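Local coordinates for protein homoserine kinase (Listeria monocytogenes, PDB 3HUL) that probably catalyses the ATP-dependent phosphorylation of L-homoserine to O-phospho-L-homoserine, a late step in threonine biosynthesis, at residues 4-9 / 28-33; 17-22 / 123-128; 158-163 / 251-256; 208-213 / 239-244; 227-232 / 268-273. All coordinates share one frame; numbering follows the deposited sequence.

Contact 1: 4-9 / 28-33; sequences RIRVPA and YLTLDI
Two antiparallel strands, 4-9 and 28-33, lie edge to edge with their axes 4.6 Å apart. Four backbone hydrogen bonds join them, Ile5 exchanging both of its bonds with Leu31 and Val7 both of its bonds with Leu29; the straightest runs from Leu29 N to Val7 O, 2.8 Å with 177° at the hydrogen. On the face carrying Arg4, Arg6, Pro8, Tyr28, Thr30 and Asp32, the ring of Tyr28 stands up as the main bump. Arg6, with CG anti to the backbone N, bends so that its CD presses on the ring at CD1, 3.4 Å away. Its guanidinium then sits over the same ring, CZ 4.9 Å from the centroid in a cation-pi contact, the two planes steeply inclined. Pro8 packs obliquely against the ring, its CB 4.1 Å from Tyr28 CD1. At the far end Arg4 bends at chi2 and chi3 to lie alongside Asp32, with Asp32 OD1 3.5 Å from Arg4 CZ and the carboxylate stacked almost flat on the guanidinium. The other face is aliphatic: Ile5 CD1 meets Ile33 CD1 at 3.7 Å, and Val7, Leu31 and Ile33 fit against helix 88-103. Tyr28 OH is held outside the pair by Glu282, and Asp32 OD2 by Ser2 OG. One face is therefore oily and covered by a helix, the other partly exposed and charged. Asp32 OD1 sits over the flat face of the Arg4 guanidinium with no N-H pointing at it, while Arg6 lies over the face of the Tyr28 ring, so across the contact charge and pi-face attraction hold the two cations.

Contact 2: 17-22 / 123-128; sequences GFDSCG and HPDNVA
The backbone of 17-22 makes a tight turn in which Gly17 O accepts from both Ser20 N and Cys21 N, and it then runs past the bend of 123-128, coming closest where Gly22 CA lies 3.3 Å from Asp125 O in a nearly straight CA-H...O contact. With no side chain on Gly22, that carbonyl can lie directly against the backbone. Asp125 carries most of the contact. Its CG occupies the crowded position between backbone N and carbonyl carbon (chi1 54°), which puts the carboxylate against the turn, OD1 3.3 Å from Asp19 CA. The same oxygen accepts a hydrogen bond from His123 ND1, 2.8 Å long with 164° at the hydrogen. The donor lies in the plane of the imidazole but meets Asp125 OD1 from above the carboxylate plane. Asp19 crosses His123 at about a right angle, its OD1 3.5 Å from His123 CB. Two acidic groups are thus neighbours, Asp19 OD1 and Asp125 OD1 being 3.9 Å apart. A water donates to Asp19 OD1 and, at 2.6 Å, to Asp125 OD2, bridging the carboxylates. The imidazole N-H and this water probably ease the repulsion, which could otherwise raise the pKa of either acid. Pro124 CD closes the contact, 3.3 Å from Asp19 O. Ser20 OG is bonded to Gly138 O and to Asn192 of a second subunit, whose Phe181 meets the ring of Phe18. This His-carboxylate pair belongs to the GHMP kinase N-terminal domain, in the bend leading into helix 127-132, the His123 side chain about 6 Å from that of Ser90, predicted to bind ATP.

Contact 3: 158-163 / 251-256; sequences IAFIPK and VLVFAP
Four backbone hydrogen bonds hold strand 158-161 against strand 251-255, which runs antiparallel to it. Ile158 and Val253 form one hydrogen-bonded pair, with Val253 N 2.8 Å from Ile158 O. Phe160 and Val251 form the other, and here the two bonds differ. Phe160 N reaches Val251 O at 2.8 Å, nearly along the C=O axis, whereas the return bond from Val251 N to Phe160 O stretches to 3.3 Å and lands on a lone pair of the carbonyl. Between them the non-hydrogen-bonded pair Ala159 and Leu252 contributes CA-H...O contacts, Ala159 CA lying 3.4 Å from Val251 O. On the face of this pair Leu252 has CG anti to the carbonyl carbon, which brings CD2 to 3.6 Å from Ala159 CB; the small methyl and the long branch fit together, near the predicted ATP-binding residue Leu86. The opposite face bears Ile158, Phe160, Val251 and Val253. There Ile158 CB meets Val253 CB at 4.1 Å, and the phenyl of Phe160 presents its edge, CE2, to Val253 CG2. Helix 260-268 covers Ile158 and Phe160, and helix 227-235 covers Val251 and Val253. On the side of 158-161 away from 251-255, strand 275-280 pairs with Ala159 and Ile161, placing these segments in the interior of the four-stranded antiparallel sheet of the C-terminal domain. All six touching residues are buried and their side chains are apolar, so direction and register come from the backbone bonds, while the side chains supply apolar contact on both faces.

Contact 4: 208-213 / 239-244; sequences EMMERD and AYAACL
Glu211 OE2 is the best-held polar atom, gripped by two donors: Ala242 N, across the contact, and Arg231 NE of helix 227-235 in a salt bridge. The bond from Ala242 N is 2.9 Å long and, at 167°, nearly straight; it uses the anti lone pair of OE2, the one turned away from OE1. To get there Glu211 places CG beside its backbone N (chi1 -71°) and then extends. The shaft brushes Ala241, Glu211 CG being 3.8 Å from Ala241 CB. Ala242 O, 3.3 Å from Glu211 OE2, is likewise an acceptor; Arg231 NH2 bonds to it, so one guanidinium serves both oxygens and probably keeps the carboxylate ionised. Alongside lies Met210 of helix 203-210, with CG anti to the backbone N. Its CG lies 3.7 Å from Cys243 SG, and its SD reaches the methyl of Ala241 more loosely. Strand 241-244 borders its sheet within this chain, pairing with 251-255 through a classic beta bulge in which Tyr240 and Ala241 both face Phe254. A carboxylate capturing the backbone N-H of such an edge strand ties helix 203-210 to the sheet of the GHMP kinase C-terminal domain.

Contact 5: 227-232 / 268-273; sequences LAQIRD and QTLEID
Gln268 opens a type I beta turn that runs to Glu271 and brings the chain out of helix 260-268. Thr269 stays near that helix, its OG1 bonded to Ser266 O. Leu270 is the first residue to reach segment 227-232: with CG anti to the carbonyl carbon and the chain extended beyond it (chi2 174°), its two methyls touch neighbouring residues of the helix. CD2 meets the amide of Gln229 tip to tip, 3.8 Å from Gln229 NE2, while CD1 lies 4.2 Å from Ile230 CG1. Glu271, with positive phi (51°), turns the backbone so that the next side chain faces the helix again. Ile272 follows, and its CD1 is the atom that does the touching, 4.0 Å from Ile230 CG1 and 3.9 Å from Gln229 OE1. Ile230 crosses Ile272 obliquely, its CG1 beside the backbone N. Gln229 is extended, with CG anti to its backbone N, and its OE1 is hydrogen-bonded to His226 ND1, which probably helps to fix the amide, whose NE2 meets Leu270 and whose OE1 meets Ile272. No hydrogen bond joins the two segments; the contact is partly buried and rests on van der Waals packing, with methyl groups against an amide and an isoleucine. It links helix 227-235 to the connection between helix 260-268 and strand 275-280, above the sheet, where Ile230 and Ile272 both also rest on Phe160 of strand 156-161.

Overall arrangement
Contacts 3, 4 and 5 lie together in the C-terminal domain. Contacts 3 and 4 are joined where strands 241-244 and 251-255 pair, with Leu252 N 2.7 Å from Cys243 O, and contact 5 lies over contact 3, where Ile230 CD1 comes 3.7 Å from Phe160 CE2. Arg231, within a segment of contact 5, ties that contact to contact 4. Contacts 1 and 2 reach one sheet through strands 3-12 and 21-25, their centres 20 Å apart. The predicted ATP-binding segment nears contacts 1, 2 and 3, with side chains about 4 Å (Val7 to Ala91), 6 Å (His123 to Ser90) and 4 Å (Leu252 to Leu86) apart; contact 5 lies away from it. Contacts 2 and 4 both touch the second subunit.

Contact 1: 4-9 / 28-33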
# COMPACT_ATOMS: atom_id res chain seq x y z
N ARG A 4 27.33 -21.36 1.77
CA ARG A 4 27.52 -20.10 1.06
C ARG A 4 26.75 -18.97 1.73
O ARG A 4 25.67 -19.18 2.28
CB ARG A 4 27.06 -20.21 -0.40
CG ARG A 4 27.36 -21.53 -1.10
CD ARG A 4 28.82 -21.65 -1.50
NE ARG A 4 29.04 -21.35 -2.92
CZ ARG A 4 29.28 -22.28 -3.85
NH1 ARG A 4 29.46 -21.92 -5.12
NH2 ARG A 4 29.35 -23.56 -3.53
N ILE A 5 27.32 -17.78 1.66
CA ILE A 5 26.69 -16.59 2.21
C ILE A 5 26.76 -15.58 1.10
O ILE A 5 27.83 -15.35 0.56
CB ILE A 5 27.46 -16.03 3.43
CG1 ILE A 5 27.48 -17.05 4.57
CG2 ILE A 5 26.87 -14.68 3.89
CD1 ILE A 5 28.34 -16.63 5.70
N ARG A 6 25.62 -15.00 0.75
CA ARG A 6 25.54 -13.97 -0.28
C ARG A 6 24.86 -12.73 0.29
O ARG A 6 23.86 -12.84 0.97
CB ARG A 6 24.77 -14.47 -1.49
CG ARG A 6 24.93 -13.58 -2.70
CD ARG A 6 23.66 -13.47 -3.52
NE ARG A 6 23.36 -14.73 -4.18
CZ ARG A 6 24.03 -15.23 -5.22
NH1 ARG A 6 25.05 -14.55 -5.74
NH2 ARG A 6 23.68 -16.40 -5.73
N VAL A 7 25.43 -11.55 0.02
CA VAL A 7 24.92 -10.27 0.55
C VAL A 7 24.95 -9.26 -0.57
O VAL A 7 25.97 -9.14 -1.25
CB VAL A 7 25.80 -9.72 1.70
CG1 VAL A 7 25.18 -8.45 2.29
CG2 VAL A 7 26.03 -10.80 2.81
N PRO A 8 23.83 -8.52 -0.77
CA PRO A 8 23.77 -7.57 -1.86
C PRO A 8 24.35 -6.16 -1.56
O PRO A 8 24.43 -5.73 -0.40
CB PRO A 8 22.26 -7.46 -2.14
CG PRO A 8 21.62 -7.66 -0.82
CD PRO A 8 22.54 -8.62 -0.05
N ALA A 9 24.75 -5.48 -2.64
CA ALA A 9 25.08 -4.08 -2.64
C ALA A 9 23.84 -3.27 -2.29
O ALA A 9 22.71 -3.73 -2.46
CB ALA A 9 25.58 -3.69 -4.00
N TYR A 28 26.84 -8.41 -5.73
CA TYR A 28 26.94 -9.34 -4.59
C TYR A 28 28.32 -9.54 -4.03
O TYR A 28 29.31 -9.49 -4.74
CB TYR A 28 26.32 -10.70 -4.91
CG TYR A 28 24.95 -10.59 -5.51
CD1 TYR A 28 23.83 -10.32 -4.70
CD2 TYR A 28 24.76 -10.69 -6.88
CE1 TYR A 28 22.58 -10.20 -5.24
CE2 TYR A 28 23.52 -10.56 -7.44
CZ TYR A 28 22.43 -10.32 -6.61
OH TYR A 28 21.18 -10.19 -7.15
N LEU A 29 28.34 -9.72 -2.72
CA LEU A 29 29.46 -10.24 -1.99
C LEU A 29 29.04 -11.65 -1.70
O LEU A 29 27.98 -11.88 -1.08
CB LEU A 29 29.70 -9.42 -0.71
CG LEU A 29 30.68 -9.83 0.41
CD1 LEU A 29 31.65 -10.90 0.02
CD2 LEU A 29 31.42 -8.63 0.96
N THR A 30 29.82 -12.60 -2.21
CA THR A 30 29.59 -14.02 -2.02
C THR A 30 30.75 -14.71 -1.27
O THR A 30 31.90 -14.71 -1.73
CB THR A 30 29.37 -14.76 -3.37
OG1 THR A 30 28.33 -14.10 -4.12
CG2 THR A 30 28.95 -16.21 -3.11
N LEU A 31 30.42 -15.31 -0.13
CA LEU A 31 31.37 -16.13 0.62
C LEU A 31 31.08 -17.61 0.48
O LEU A 31 29.92 -18.04 0.59
CB LEU A 31 31.33 -15.79 2.11
CG LEU A 31 31.83 -14.42 2.54
CD1 LEU A 31 31.46 -14.19 4.00
CD2 LEU A 31 33.33 -14.29 2.33
N ASP A 32 32.14 -18.38 0.28
CA ASP A 32 32.09 -19.85 0.23
C ASP A 32 32.92 -20.38 1.40
O ASP A 32 34.15 -20.29 1.38
CB ASP A 32 32.63 -20.31 -1.14
CG ASP A 32 32.47 -21.82 -1.40
OD1 ASP A 32 32.55 -22.21 -2.59
OD2 ASP A 32 32.30 -22.60 -0.45
N ILE A 33 32.26 -20.91 2.43
CA ILE A 33 32.92 -21.34 3.67
C ILE A 33 33.51 -22.76 3.62
O ILE A 33 32.77 -23.76 3.42
CB ILE A 33 31.97 -21.27 4.86
CG1 ILE A 33 31.42 -19.86 5.02
CG2 ILE A 33 32.66 -21.77 6.16
CD1 ILE A 33 30.13 -19.84 5.79

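Contact 2: 17-22 / 123-128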
# COMPACT_ATOMS: atom_id res chain seq x y z
N GLY A 17 16.68 11.41 2.25
CA GLY A 17 16.57 10.33 3.26
C GLY A 17 17.90 9.99 3.94
O GLY A 17 18.28 8.82 4.06
N PHE A 18 18.60 11.04 4.41
CA PHE A 18 19.91 10.91 5.02
C PHE A 18 19.92 9.98 6.22
O PHE A 18 19.11 10.15 7.15
CB PHE A 18 20.49 12.29 5.37
CG PHE A 18 21.96 12.25 5.68
CD1 PHE A 18 22.91 12.23 4.65
CD2 PHE A 18 22.40 12.20 7.00
CE1 PHE A 18 24.29 12.18 4.94
CE2 PHE A 18 23.77 12.14 7.30
CZ PHE A 18 24.71 12.14 6.27
N ASP A 19 20.82 9.00 6.21
CA ASP A 19 20.87 7.98 7.27
C ASP A 19 19.50 7.27 7.49
O ASP A 19 19.19 6.79 8.60
CB ASP A 19 21.40 8.55 8.59
CG ASP A 19 22.93 8.72 8.60
OD1 ASP A 19 23.62 8.38 7.60
OD2 ASP A 19 23.44 9.20 9.64
N SER A 20 18.69 7.21 6.44
CA SER A 20 17.34 6.70 6.58
C SER A 20 16.90 5.74 5.47
O SER A 20 16.48 4.61 5.76
CB SER A 20 16.36 7.85 6.72
OG SER A 20 15.04 7.34 6.83
N CYS A 21 16.96 6.20 4.22
CA CYS A 21 16.45 5.41 3.11
C CYS A 21 17.59 4.75 2.32
O CYS A 21 18.62 5.37 2.01
CB CYS A 21 15.60 6.29 2.18
SG CYS A 21 14.17 7.08 3.00
N GLY A 22 17.37 3.49 1.96
CA GLY A 22 18.34 2.76 1.19
C GLY A 22 17.70 1.60 0.48
O GLY A 22 16.59 1.18 0.83
N HIS A 123 25.02 3.89 11.11
CA HIS A 123 23.78 4.26 10.40
C HIS A 123 23.10 3.02 9.78
O HIS A 123 23.76 2.03 9.46
CB HIS A 123 24.05 5.32 9.32
CG HIS A 123 25.09 4.92 8.32
ND1 HIS A 123 24.79 4.65 7.00
CD2 HIS A 123 26.43 4.78 8.44
CE1 HIS A 123 25.90 4.33 6.35
NE2 HIS A 123 26.91 4.40 7.20
N PRO A 124 21.77 3.07 9.60
CA PRO A 124 21.07 1.86 9.23
C PRO A 124 20.82 1.68 7.73
O PRO A 124 20.36 0.62 7.33
CB PRO A 124 19.74 2.01 9.98
CG PRO A 124 19.52 3.49 10.12
CD PRO A 124 20.83 4.19 9.83
N ASP A 125 21.15 2.67 6.90
CA ASP A 125 20.57 2.75 5.55
C ASP A 125 21.28 1.98 4.43
O ASP A 125 20.71 1.82 3.35
CB ASP A 125 20.18 4.18 5.16
CG ASP A 125 21.33 5.20 5.30
OD1 ASP A 125 22.17 5.09 6.22
OD2 ASP A 125 21.37 6.14 4.48
N ASN A 126 22.50 1.49 4.69
CA ASN A 126 23.04 0.41 3.87
C ASN A 126 22.64 -0.94 4.43
O ASN A 126 22.12 -1.78 3.69
CB ASN A 126 24.55 0.47 3.70
CG ASN A 126 25.00 1.69 2.91
OD1 ASN A 126 25.42 2.68 3.51
ND2 ASN A 126 24.91 1.63 1.56
N VAL A 127 22.88 -1.15 5.74
CA VAL A 127 22.76 -2.47 6.36
C VAL A 127 21.35 -3.05 6.46
O VAL A 127 21.16 -4.26 6.32
CB VAL A 127 23.50 -2.57 7.76
CG1 VAL A 127 25.02 -2.37 7.59
CG2 VAL A 127 22.91 -1.61 8.80
N ALA A 128 20.34 -2.22 6.68
CA ALA A 128 18.99 -2.74 6.77
C ALA A 128 18.55 -3.34 5.40
O ALA A 128 18.14 -4.49 5.35
CB ALA A 128 18.00 -1.66 7.28
O HOH W 1 23.30 7.88 4.78

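Contact 3: 158-163 / 251-256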
# COMPACT_ATOMS: atom_id res chain seq x y z
N ILE A 158 20.97 2.65 -13.68
CA ILE A 158 22.20 2.69 -14.43
C ILE A 158 23.26 3.33 -13.57
O ILE A 158 23.14 4.48 -13.16
CB ILE A 158 22.05 3.45 -15.78
CG1 ILE A 158 21.28 2.59 -16.79
CG2 ILE A 158 23.40 3.80 -16.34
CD1 ILE A 158 19.79 2.77 -16.75
N ALA A 159 24.30 2.56 -13.28
CA ALA A 159 25.36 3.00 -12.38
C ALA A 159 26.59 3.44 -13.18
O ALA A 159 27.13 2.67 -13.98
CB ALA A 159 25.73 1.87 -11.45
N PHE A 160 27.02 4.67 -12.94
CA PHE A 160 28.34 5.09 -13.39
C PHE A 160 29.31 4.78 -12.28
O PHE A 160 29.36 5.49 -11.27
CB PHE A 160 28.39 6.59 -13.63
CG PHE A 160 27.70 7.04 -14.87
CD1 PHE A 160 28.43 7.32 -16.01
CD2 PHE A 160 26.31 7.24 -14.88
CE1 PHE A 160 27.80 7.79 -17.16
CE2 PHE A 160 25.68 7.70 -16.02
CZ PHE A 160 26.42 7.97 -17.17
N ILE A 161 30.09 3.72 -12.46
CA ILE A 161 31.04 3.31 -11.45
C ILE A 161 32.47 3.75 -11.85
O ILE A 161 33.09 3.12 -12.73
CB ILE A 161 30.95 1.81 -11.24
CG1 ILE A 161 29.54 1.45 -10.75
CG2 ILE A 161 32.06 1.33 -10.27
CD1 ILE A 161 29.24 0.01 -10.82
N PRO A 162 32.99 4.84 -11.24
CA PRO A 162 34.37 5.25 -11.52
C PRO A 162 35.33 4.52 -10.59
O PRO A 162 34.92 3.66 -9.80
CB PRO A 162 34.37 6.74 -11.20
CG PRO A 162 33.37 6.86 -10.04
CD PRO A 162 32.41 5.65 -10.15
N LYS A 163 36.61 4.87 -10.69
CA LYS A 163 37.66 4.37 -9.82
C LYS A 163 37.43 4.90 -8.41
O LYS A 163 36.75 5.93 -8.25
CB LYS A 163 39.02 4.90 -10.34
CG LYS A 163 39.34 4.44 -11.78
CD LYS A 163 39.64 2.95 -11.78
CE LYS A 163 40.21 2.48 -13.11
NZ LYS A 163 40.42 1.01 -13.04
N VAL A 251 27.42 7.38 -9.47
CA VAL A 251 26.20 8.10 -9.79
C VAL A 251 25.21 7.05 -10.27
O VAL A 251 25.56 6.15 -11.07
CB VAL A 251 26.43 9.18 -10.87
CG1 VAL A 251 25.11 9.84 -11.31
CG2 VAL A 251 27.40 10.28 -10.38
N LEU A 252 23.99 7.12 -9.74
CA LEU A 252 22.91 6.26 -10.19
C LEU A 252 21.85 7.04 -10.95
O LEU A 252 21.46 8.14 -10.56
CB LEU A 252 22.26 5.50 -9.02
CG LEU A 252 23.13 4.53 -8.24
CD1 LEU A 252 22.47 4.18 -6.91
CD2 LEU A 252 23.46 3.25 -9.03
N VAL A 253 21.40 6.44 -12.05
CA VAL A 253 20.31 6.97 -12.83
C VAL A 253 19.14 6.05 -12.55
O VAL A 253 19.24 4.85 -12.69
CB VAL A 253 20.64 6.98 -14.35
CG1 VAL A 253 19.41 7.35 -15.21
CG2 VAL A 253 21.85 7.91 -14.67
N PHE A 254 18.01 6.63 -12.14
CA PHE A 254 16.82 5.82 -11.88
C PHE A 254 15.89 5.94 -13.10
O PHE A 254 15.61 7.04 -13.54
CB PHE A 254 16.11 6.29 -10.59
CG PHE A 254 16.93 6.08 -9.31
CD1 PHE A 254 16.61 5.03 -8.42
CD2 PHE A 254 18.00 6.92 -8.99
CE1 PHE A 254 17.38 4.81 -7.25
CE2 PHE A 254 18.76 6.73 -7.82
CZ PHE A 254 18.45 5.66 -6.94
N ALA A 255 15.40 4.82 -13.63
CA ALA A 255 14.63 4.85 -14.89
C ALA A 255 13.60 3.75 -14.99
O ALA A 255 13.80 2.68 -14.44
CB ALA A 255 15.60 4.73 -16.09
N PRO A 256 12.51 4.00 -15.72
CA PRO A 256 11.56 2.93 -16.02
C PRO A 256 12.32 1.71 -16.55
O PRO A 256 13.33 1.86 -17.29
CB PRO A 256 10.71 3.52 -17.13
CG PRO A 256 10.77 4.98 -16.92
CD PRO A 256 12.13 5.27 -16.36

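Contact 4: 208-213 / 239-244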
# COMPACT_ATOMS: atom_id res chain seq x y z
N GLU A 208 12.29 13.76 -8.74
CA GLU A 208 12.42 15.19 -8.48
C GLU A 208 12.83 15.51 -7.03
O GLU A 208 13.69 16.37 -6.79
CB GLU A 208 11.10 15.85 -8.83
CG GLU A 208 11.12 17.38 -8.91
CD GLU A 208 9.92 17.92 -9.71
OE1 GLU A 208 9.05 17.11 -10.14
OE2 GLU A 208 9.85 19.16 -9.90
N MET A 209 12.20 14.83 -6.07
CA MET A 209 12.57 15.03 -4.65
C MET A 209 13.96 14.42 -4.39
O MET A 209 14.78 14.99 -3.70
CB MET A 209 11.51 14.41 -3.70
CG MET A 209 10.07 15.01 -3.84
SD MET A 209 9.90 16.78 -3.43
CE MET A 209 10.04 17.55 -5.02
N MET A 210 14.20 13.26 -4.97
CA MET A 210 15.41 12.52 -4.75
C MET A 210 16.67 13.34 -5.17
O MET A 210 17.73 13.16 -4.58
CB MET A 210 15.31 11.20 -5.51
CG MET A 210 16.37 10.18 -5.20
SD MET A 210 16.25 8.72 -6.30
CE MET A 210 14.51 8.45 -6.34
N GLU A 211 16.53 14.23 -6.16
CA GLU A 211 17.66 15.03 -6.67
C GLU A 211 18.05 16.24 -5.80
O GLU A 211 19.12 16.80 -5.98
CB GLU A 211 17.41 15.50 -8.11
CG GLU A 211 17.50 14.35 -9.11
CD GLU A 211 17.51 14.79 -10.57
OE1 GLU A 211 16.86 15.80 -10.94
OE2 GLU A 211 18.16 14.09 -11.35
N ARG A 212 17.20 16.63 -4.85
CA ARG A 212 17.56 17.71 -3.93
C ARG A 212 18.42 17.21 -2.74
O ARG A 212 18.16 16.14 -2.18
CB ARG A 212 16.29 18.43 -3.47
CG ARG A 212 15.33 18.69 -4.61
CD ARG A 212 14.77 20.09 -4.62
NE ARG A 212 13.82 20.26 -5.73
CZ ARG A 212 13.34 21.43 -6.14
NH1 ARG A 212 13.70 22.57 -5.55
NH2 ARG A 212 12.49 21.47 -7.16
N ASP A 213 19.47 17.94 -2.40
CA ASP A 213 20.41 17.45 -1.36
C ASP A 213 19.97 17.80 0.07
O ASP A 213 19.53 16.92 0.82
CB ASP A 213 21.87 17.88 -1.66
CG ASP A 213 22.04 19.40 -1.77
OD1 ASP A 213 21.11 20.17 -1.38
OD2 ASP A 213 23.13 19.83 -2.23
N ALA A 239 14.03 9.15 -17.84
CA ALA A 239 14.57 8.69 -16.57
C ALA A 239 13.97 9.57 -15.46
O ALA A 239 13.56 10.70 -15.71
CB ALA A 239 16.10 8.74 -16.56
N TYR A 240 13.90 9.03 -14.24
CA TYR A 240 13.36 9.77 -13.10
C TYR A 240 14.32 10.77 -12.49
O TYR A 240 13.93 11.85 -12.06
CB TYR A 240 12.92 8.80 -12.01
CG TYR A 240 12.02 7.70 -12.51
CD1 TYR A 240 10.85 8.00 -13.21
CD2 TYR A 240 12.32 6.35 -12.24
CE1 TYR A 240 10.00 6.97 -13.67
CE2 TYR A 240 11.46 5.31 -12.69
CZ TYR A 240 10.32 5.63 -13.40
OH TYR A 240 9.47 4.63 -13.83
N ALA A 241 15.60 10.41 -12.45
CA ALA A 241 16.56 11.11 -11.62
C ALA A 241 17.96 10.53 -11.82
O ALA A 241 18.10 9.39 -12.22
CB ALA A 241 16.15 10.95 -10.14
N ALA A 242 18.97 11.34 -11.52
CA ALA A 242 20.35 10.89 -11.44
C ALA A 242 20.89 11.48 -10.13
O ALA A 242 20.76 12.68 -9.88
CB ALA A 242 21.18 11.37 -12.66
N CYS A 243 21.48 10.62 -9.29
CA CYS A 243 21.96 11.01 -7.98
C CYS A 243 23.27 10.34 -7.68
O CYS A 243 23.53 9.22 -8.14
CB CYS A 243 20.98 10.54 -6.90
SG CYS A 243 19.32 11.05 -7.24
N LEU A 244 24.07 11.00 -6.85
CA LEU A 244 25.11 10.25 -6.14
C LEU A 244 24.50 9.08 -5.36
O LEU A 244 23.40 9.20 -4.79
CB LEU A 244 25.91 11.16 -5.22
CG LEU A 244 26.79 12.16 -5.96
CD1 LEU A 244 27.32 13.19 -4.94
CD2 LEU A 244 27.92 11.46 -6.70

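Contact 5: 227-232 / 268-273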
# COMPACT_ATOMS: atom_id res chain seq x y z
N LEU A 227 27.20 15.67 -13.68
CA LEU A 227 25.89 15.31 -13.15
C LEU A 227 24.76 15.97 -13.93
O LEU A 227 23.82 15.28 -14.35
CB LEU A 227 25.80 15.63 -11.65
CG LEU A 227 24.60 15.05 -10.89
CD1 LEU A 227 24.48 13.56 -11.10
CD2 LEU A 227 24.75 15.38 -9.41
N ALA A 228 24.86 17.28 -14.13
CA ALA A 228 23.88 18.04 -14.92
C ALA A 228 23.72 17.44 -16.31
O ALA A 228 22.60 17.33 -16.81
CB ALA A 228 24.28 19.51 -15.02
N GLN A 229 24.84 17.03 -16.92
CA GLN A 229 24.87 16.47 -18.26
C GLN A 229 24.22 15.08 -18.29
O GLN A 229 23.46 14.77 -19.20
CB GLN A 229 26.34 16.39 -18.74
CG GLN A 229 26.62 15.51 -19.96
CD GLN A 229 28.10 15.14 -20.08
OE1 GLN A 229 28.79 14.96 -19.07
NE2 GLN A 229 28.58 15.02 -21.31
N ILE A 230 24.54 14.26 -17.29
CA ILE A 230 23.93 12.95 -17.13
C ILE A 230 22.41 13.09 -16.94
O ILE A 230 21.65 12.43 -17.63
CB ILE A 230 24.59 12.16 -15.96
CG1 ILE A 230 26.00 11.73 -16.37
CG2 ILE A 230 23.71 10.94 -15.54
CD1 ILE A 230 26.82 11.11 -15.24
N ARG A 231 22.00 13.98 -16.04
CA ARG A 231 20.58 14.35 -15.87
C ARG A 231 19.88 14.74 -17.16
O ARG A 231 18.83 14.18 -17.50
CB ARG A 231 20.43 15.51 -14.88
CG ARG A 231 20.17 15.06 -13.50
CD ARG A 231 20.21 16.17 -12.45
NE ARG A 231 20.44 15.53 -11.16
CZ ARG A 231 20.99 16.09 -10.09
NH1 ARG A 231 21.41 17.34 -10.12
NH2 ARG A 231 21.14 15.37 -8.98
N ASP A 232 20.45 15.72 -17.87
CA ASP A 232 19.87 16.22 -19.12
C ASP A 232 19.57 15.09 -20.07
O ASP A 232 18.46 14.97 -20.57
CB ASP A 232 20.83 17.20 -19.82
CG ASP A 232 20.86 18.56 -19.15
OD1 ASP A 232 19.98 18.85 -18.32
OD2 ASP A 232 21.79 19.34 -19.46
N GLN A 268 26.49 5.46 -22.18
CA GLN A 268 27.79 5.05 -22.67
C GLN A 268 28.37 5.94 -23.77
O GLN A 268 29.58 5.95 -23.94
CB GLN A 268 27.74 3.59 -23.13
CG GLN A 268 27.75 2.63 -21.95
CD GLN A 268 27.44 1.19 -22.30
OE1 GLN A 268 26.86 0.88 -23.35
NE2 GLN A 268 27.79 0.30 -21.39
N THR A 269 27.54 6.70 -24.49
CA THR A 269 28.07 7.59 -25.55
C THR A 269 28.73 8.85 -25.00
O THR A 269 29.36 9.59 -25.75
CB THR A 269 27.02 8.04 -26.61
OG1 THR A 269 26.07 8.92 -26.00
CG2 THR A 269 26.31 6.86 -27.28
N LEU A 270 28.56 9.11 -23.70
CA LEU A 270 29.13 10.32 -23.10
C LEU A 270 30.65 10.20 -22.87
O LEU A 270 31.33 11.21 -22.69
CB LEU A 270 28.40 10.68 -21.79
CG LEU A 270 26.90 10.94 -21.94
CD1 LEU A 270 26.23 11.14 -20.55
CD2 LEU A 270 26.66 12.15 -22.85
N GLU A 271 31.15 8.97 -22.92
CA GLU A 271 32.58 8.65 -22.76
C GLU A 271 33.16 9.30 -21.50
O GLU A 271 34.18 10.01 -21.52
CB GLU A 271 33.37 9.00 -24.02
CG GLU A 271 33.05 8.03 -25.17
CD GLU A 271 33.28 8.62 -26.55
OE1 GLU A 271 32.92 7.95 -27.55
OE2 GLU A 271 33.82 9.75 -26.64
N ILE A 272 32.45 9.08 -20.42
CA ILE A 272 32.87 9.52 -19.11
C ILE A 272 33.74 8.38 -18.60
O ILE A 272 33.55 7.21 -18.96
CB ILE A 272 31.62 9.83 -18.23
CG1 ILE A 272 30.93 11.09 -18.74
CG2 ILE A 272 31.99 10.00 -16.76
CD1 ILE A 272 29.47 11.19 -18.36
N ASP A 273 34.74 8.73 -17.79
CA ASP A 273 35.65 7.74 -17.26
C ASP A 273 35.01 6.93 -16.12
O ASP A 273 35.26 7.18 -14.93
CB ASP A 273 36.95 8.42 -16.78
CG ASP A 273 38.06 7.43 -16.53
OD1 ASP A 273 37.95 6.26 -16.98
OD2 ASP A 273 39.05 7.82 -15.87